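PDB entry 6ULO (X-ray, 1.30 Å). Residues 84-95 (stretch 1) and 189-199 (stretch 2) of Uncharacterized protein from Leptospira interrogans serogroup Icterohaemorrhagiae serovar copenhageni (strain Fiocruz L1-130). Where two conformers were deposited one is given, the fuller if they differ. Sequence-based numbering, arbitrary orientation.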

# COMPACT_ATOMS: atom_id res chain seq x y z
N SER A 84 -10.11 5.88 1.73
CA SER A 84 -9.04 6.85 1.98
C SER A 84 -9.22 8.11 1.14
O SER A 84 -9.63 8.04 -0.02
CB SER A 84 -7.70 6.20 1.66
OG SER A 84 -7.52 4.98 2.36
N ASP A 85 -8.85 9.26 1.71
CA ASP A 85 -8.99 10.52 0.98
C ASP A 85 -7.86 10.72 -0.03
O ASP A 85 -8.07 11.35 -1.07
CB ASP A 85 -8.94 11.70 1.94
CG ASP A 85 -10.04 11.68 2.96
OD1 ASP A 85 -11.18 11.36 2.59
OD2 ASP A 85 -9.75 12.07 4.13
N PHE A 86 -6.66 10.24 0.28
CA PHE A 86 -5.47 10.37 -0.56
C PHE A 86 -4.63 9.13 -0.29
O PHE A 86 -4.73 8.55 0.79
CB PHE A 86 -4.64 11.61 -0.20
CG PHE A 86 -5.41 12.91 -0.25
CD1 PHE A 86 -5.54 13.60 -1.45
CD2 PHE A 86 -6.04 13.42 0.87
CE1 PHE A 86 -6.27 14.77 -1.54
CE2 PHE A 86 -6.77 14.61 0.80
CZ PHE A 86 -6.89 15.28 -0.42
N ILE A 87 -3.85 8.72 -1.29
CA ILE A 87 -3.05 7.51 -1.20
C ILE A 87 -1.60 7.83 -1.57
O ILE A 87 -1.32 8.15 -2.73
CB ILE A 87 -3.57 6.40 -2.13
CG1 ILE A 87 -5.04 6.09 -1.85
CG2 ILE A 87 -2.68 5.16 -2.02
CD1 ILE A 87 -5.65 5.11 -2.84
N TYR A 88 -0.69 7.70 -0.60
CA TYR A 88 0.74 7.68 -0.89
C TYR A 88 1.22 6.23 -1.06
O TYR A 88 1.04 5.40 -0.17
CB TYR A 88 1.54 8.32 0.25
CG TYR A 88 1.68 9.82 0.16
CD1 TYR A 88 2.25 10.43 -0.95
CD2 TYR A 88 1.37 10.62 1.27
CE1 TYR A 88 2.45 11.84 -0.99
CE2 TYR A 88 1.59 12.01 1.25
CZ TYR A 88 2.14 12.58 0.12
OH TYR A 88 2.35 13.92 0.14
N LEU A 89 1.82 5.94 -2.19
CA LEU A 89 2.44 4.64 -2.45
C LEU A 89 3.93 4.89 -2.37
O LEU A 89 4.54 5.36 -3.34
CB LEU A 89 2.01 4.08 -3.81
CG LEU A 89 0.49 3.92 -3.95
CD1 LEU A 89 0.17 3.48 -5.35
CD2 LEU A 89 -0.03 2.88 -2.97
N MET A 90 4.51 4.62 -1.22
CA MET A 90 5.92 4.92 -0.97
C MET A 90 6.70 3.62 -1.01
O MET A 90 6.45 2.73 -0.19
CB MET A 90 6.13 5.58 0.40
CG MET A 90 7.59 5.93 0.62
SD MET A 90 7.98 6.50 2.32
CE MET A 90 8.09 4.92 3.14
N ASP A 91 7.66 3.50 -1.92
CA ASP A 91 8.46 2.28 -2.00
C ASP A 91 9.91 2.65 -2.30
O ASP A 91 10.21 3.74 -2.79
CB ASP A 91 7.88 1.31 -3.04
CG ASP A 91 8.26 -0.14 -2.79
OD1 ASP A 91 7.47 -0.82 -2.09
OD2 ASP A 91 9.31 -0.59 -3.32
N PHE A 92 10.82 1.75 -1.97
CA PHE A 92 12.24 1.98 -2.16
C PHE A 92 12.80 1.32 -3.40
O PHE A 92 13.98 1.49 -3.69
CB PHE A 92 13.02 1.53 -0.91
CG PHE A 92 14.42 2.06 -0.83
CD1 PHE A 92 14.67 3.41 -0.89
CD2 PHE A 92 15.48 1.19 -0.66
CE1 PHE A 92 15.97 3.90 -0.78
CE2 PHE A 92 16.78 1.67 -0.56
CZ PHE A 92 17.01 3.03 -0.61
N THR A 93 12.00 0.54 -4.13
CA THR A 93 12.46 -0.12 -5.34
C THR A 93 11.86 0.61 -6.55
O THR A 93 10.64 0.79 -6.63
CB THR A 93 12.09 -1.61 -5.34
OG1 THR A 93 12.64 -2.25 -4.17
CG2 THR A 93 12.65 -2.29 -6.58
N GLN A 94 12.73 1.02 -7.49
CA GLN A 94 12.26 1.84 -8.60
C GLN A 94 11.19 1.13 -9.42
O GLN A 94 10.22 1.78 -9.87
CB GLN A 94 13.43 2.28 -9.47
CG GLN A 94 13.07 3.37 -10.44
CD GLN A 94 12.38 4.57 -9.77
OE1 GLN A 94 11.19 4.80 -9.95
NE2 GLN A 94 13.14 5.32 -8.99
N ILE A 95 11.30 -0.19 -9.60
CA ILE A 95 10.31 -0.87 -10.42
C ILE A 95 8.93 -0.76 -9.81
O ILE A 95 7.94 -0.69 -10.54
CB ILE A 95 10.71 -2.32 -10.75
CG1 ILE A 95 9.92 -2.81 -11.99
CG2 ILE A 95 10.45 -3.29 -9.56
CD1 ILE A 95 10.29 -4.24 -12.44
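Stretch 2 (189-199) GKILPIRGNLL

A proline sits in the middle of the parallel pairing between these two stretches, and the ladder of hydrogen bonds passes it without a break. Pro193 has no amide hydrogen to give, but in a parallel pair only alternate residues of a strand turn their N and O atoms to a given neighbour, and Pro193 occupies a position where none is required. Its CA instead approaches Leu89 O at 3.3 Å in a CA-H...O contact, while the same carbonyl oxygen accepts the hydrogen bond from the next residue, Ile194 N to Leu89 O, at 2.8 Å.

Stretch 2 enters this arrangement from the end of a helix. Gly189, with a phi of 77°, closes a Schellman motif; Lys190 follows, and residues 191-195 form an extended strand beside the strand that ends at Asp91. The two run in the same direction, their axes crossing at -23° with a closest approach of 4.6 Å. The register is regular: Ile87 pairs with Ile191, Tyr88 with Leu192, Leu89 with Pro193, Met90 with Ile194 and Asp91 with Arg195. The CA atoms of Leu89 and Pro193 lie 4.6 Å apart, whereas those of Asp91 and Arg195 have separated to 5.5 Å.

Six hydrogen bonds hold the pair together, with Ile87, Leu89 and Asp91 each using both N and O. Ile87 N donates to Lys190 O at 2.8 Å, and Ile87 O accepts from Leu192 N at 2.8 Å. Leu89 N then donates to Leu192 O at 2.9 Å. Beyond the proline, Asp91 N reaches Ile194 O at a longer 3.2 Å, and Gly196 N closes the ladder on Asp91 O at 2.9 Å.

The side chains alternate between the two faces of the sheet. On one, Leu89 CD1 packs against Ile191 CG2 at 3.8 Å, a diagonal contact two residues before its register partner Pro193. On the other, the Tyr88 ring spans two residues of stretch 2, its CD1 lying 3.8 Å from Leu192 CB and 3.6 Å from Ile194 CD1. Met90 shares this face and places its CB 3.8 Å from Ile194 CG1; farther out, its CE meets Leu198 CD2 at 3.8 Å. Gly196 leaves room for this methionine, since a CB modelled on the glycine would fall 2.7 Å from Met90 SD.

The two ends are finished differently. At the start, Lys190 CG lies 3.6 Å from Phe86 CD1, and a water bridges the lysine to the backbone, donating to Asp85 O and accepting from Lys190 NZ, both at 2.8 Å. Past the strands, Asn197 CB stands over one face of the Phe92 ring, 3.7 Å from its centroid, in a CH-pi contact. A second water ties the backbones together here by donating to Met90 O at 3.2 Å and to Gly196 O at 2.8 Å. Together the two stretches bury 930 Å² of surface, counting both sides.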

# COMPACT_ATOMS: atom_id res chain seq x y z
N GLY A 189 -5.52 12.99 -9.17
CA GLY A 189 -4.15 13.15 -8.76
C GLY A 189 -3.90 12.78 -7.32
O GLY A 189 -2.87 13.16 -6.74
N LYS A 190 -4.80 12.02 -6.71
CA LYS A 190 -4.75 11.70 -5.30
C LYS A 190 -4.09 10.38 -5.00
O LYS A 190 -4.07 9.99 -3.83
CB LYS A 190 -6.16 11.74 -4.71
CG LYS A 190 -6.83 13.11 -4.78
CD LYS A 190 -8.25 13.04 -4.28
CE LYS A 190 -8.86 14.42 -4.16
NZ LYS A 190 -10.33 14.28 -3.90
N ILE A 191 -3.54 9.71 -6.00
CA ILE A 191 -2.73 8.50 -5.79
C ILE A 191 -1.33 8.89 -6.22
O ILE A 191 -1.12 9.23 -7.40
CB ILE A 191 -3.23 7.29 -6.60
CG1 ILE A 191 -4.73 7.10 -6.41
CG2 ILE A 191 -2.44 6.06 -6.15
CD1 ILE A 191 -5.30 5.89 -7.18
N LEU A 192 -0.40 8.87 -5.28
CA LEU A 192 0.91 9.50 -5.45
C LEU A 192 2.00 8.48 -5.20
O LEU A 192 2.32 8.17 -4.04
CB LEU A 192 1.08 10.70 -4.53
CG LEU A 192 0.01 11.78 -4.73
CD1 LEU A 192 -0.95 11.75 -3.55
CD2 LEU A 192 0.62 13.15 -4.84
N PRO A 193 2.64 7.97 -6.25
CA PRO A 193 3.80 7.10 -6.05
C PRO A 193 5.02 7.92 -5.74
O PRO A 193 5.36 8.84 -6.49
CB PRO A 193 3.96 6.40 -7.40
CG PRO A 193 2.90 6.92 -8.30
CD PRO A 193 2.30 8.13 -7.68
N ILE A 194 5.68 7.61 -4.65
CA ILE A 194 6.82 8.40 -4.19
C ILE A 194 7.96 7.47 -3.77
O ILE A 194 7.73 6.32 -3.35
CB ILE A 194 6.45 9.37 -3.06
CG1 ILE A 194 5.83 8.66 -1.84
CG2 ILE A 194 5.56 10.50 -3.57
CD1 ILE A 194 5.68 9.58 -0.59
N ARG A 195 9.17 7.98 -3.91
CA ARG A 195 10.37 7.21 -3.62
C ARG A 195 10.76 7.36 -2.15
O ARG A 195 11.06 8.47 -1.70
CB ARG A 195 11.53 7.75 -4.46
CG ARG A 195 11.31 7.64 -5.97
CD ARG A 195 12.52 8.22 -6.73
NE ARG A 195 12.74 9.63 -6.39
CZ ARG A 195 12.12 10.63 -7.00
NH1 ARG A 195 11.26 10.37 -7.98
NH2 ARG A 195 12.35 11.90 -6.63
N GLY A 196 10.79 6.27 -1.41
CA GLY A 196 11.18 6.37 -0.02
C GLY A 196 11.43 5.03 0.62
O GLY A 196 10.69 4.06 0.38
N ASN A 197 12.46 4.99 1.47
CA ASN A 197 12.79 3.81 2.26
C ASN A 197 12.12 3.95 3.62
O ASN A 197 12.21 5.02 4.24
CB ASN A 197 14.32 3.80 2.42
CG ASN A 197 14.87 2.50 3.03
OD1 ASN A 197 14.18 1.72 3.65
ND2 ASN A 197 16.17 2.34 2.91
N LEU A 198 11.49 2.88 4.10
CA LEU A 198 11.02 2.89 5.49
C LEU A 198 12.12 3.27 6.47
O LEU A 198 11.84 3.85 7.52
CB LEU A 198 10.47 1.53 5.90
CG LEU A 198 9.20 1.06 5.17
CD1 LEU A 198 8.91 -0.38 5.53
CD2 LEU A 198 8.03 1.96 5.53
N LEU A 199 13.37 2.93 6.15
CA LEU A 199 14.51 3.21 7.01
C LEU A 199 15.27 4.47 6.60
O LEU A 199 16.32 4.76 7.18
CB LEU A 199 15.45 2.01 6.95
CG LEU A 199 14.77 0.66 7.24
CD1 LEU A 199 15.81 -0.44 7.41
CD2 LEU A 199 13.83 0.71 8.43
O HOH W 1 -10.47 12.70 -1.56
O HOH W 2 9.15 2.00 1.44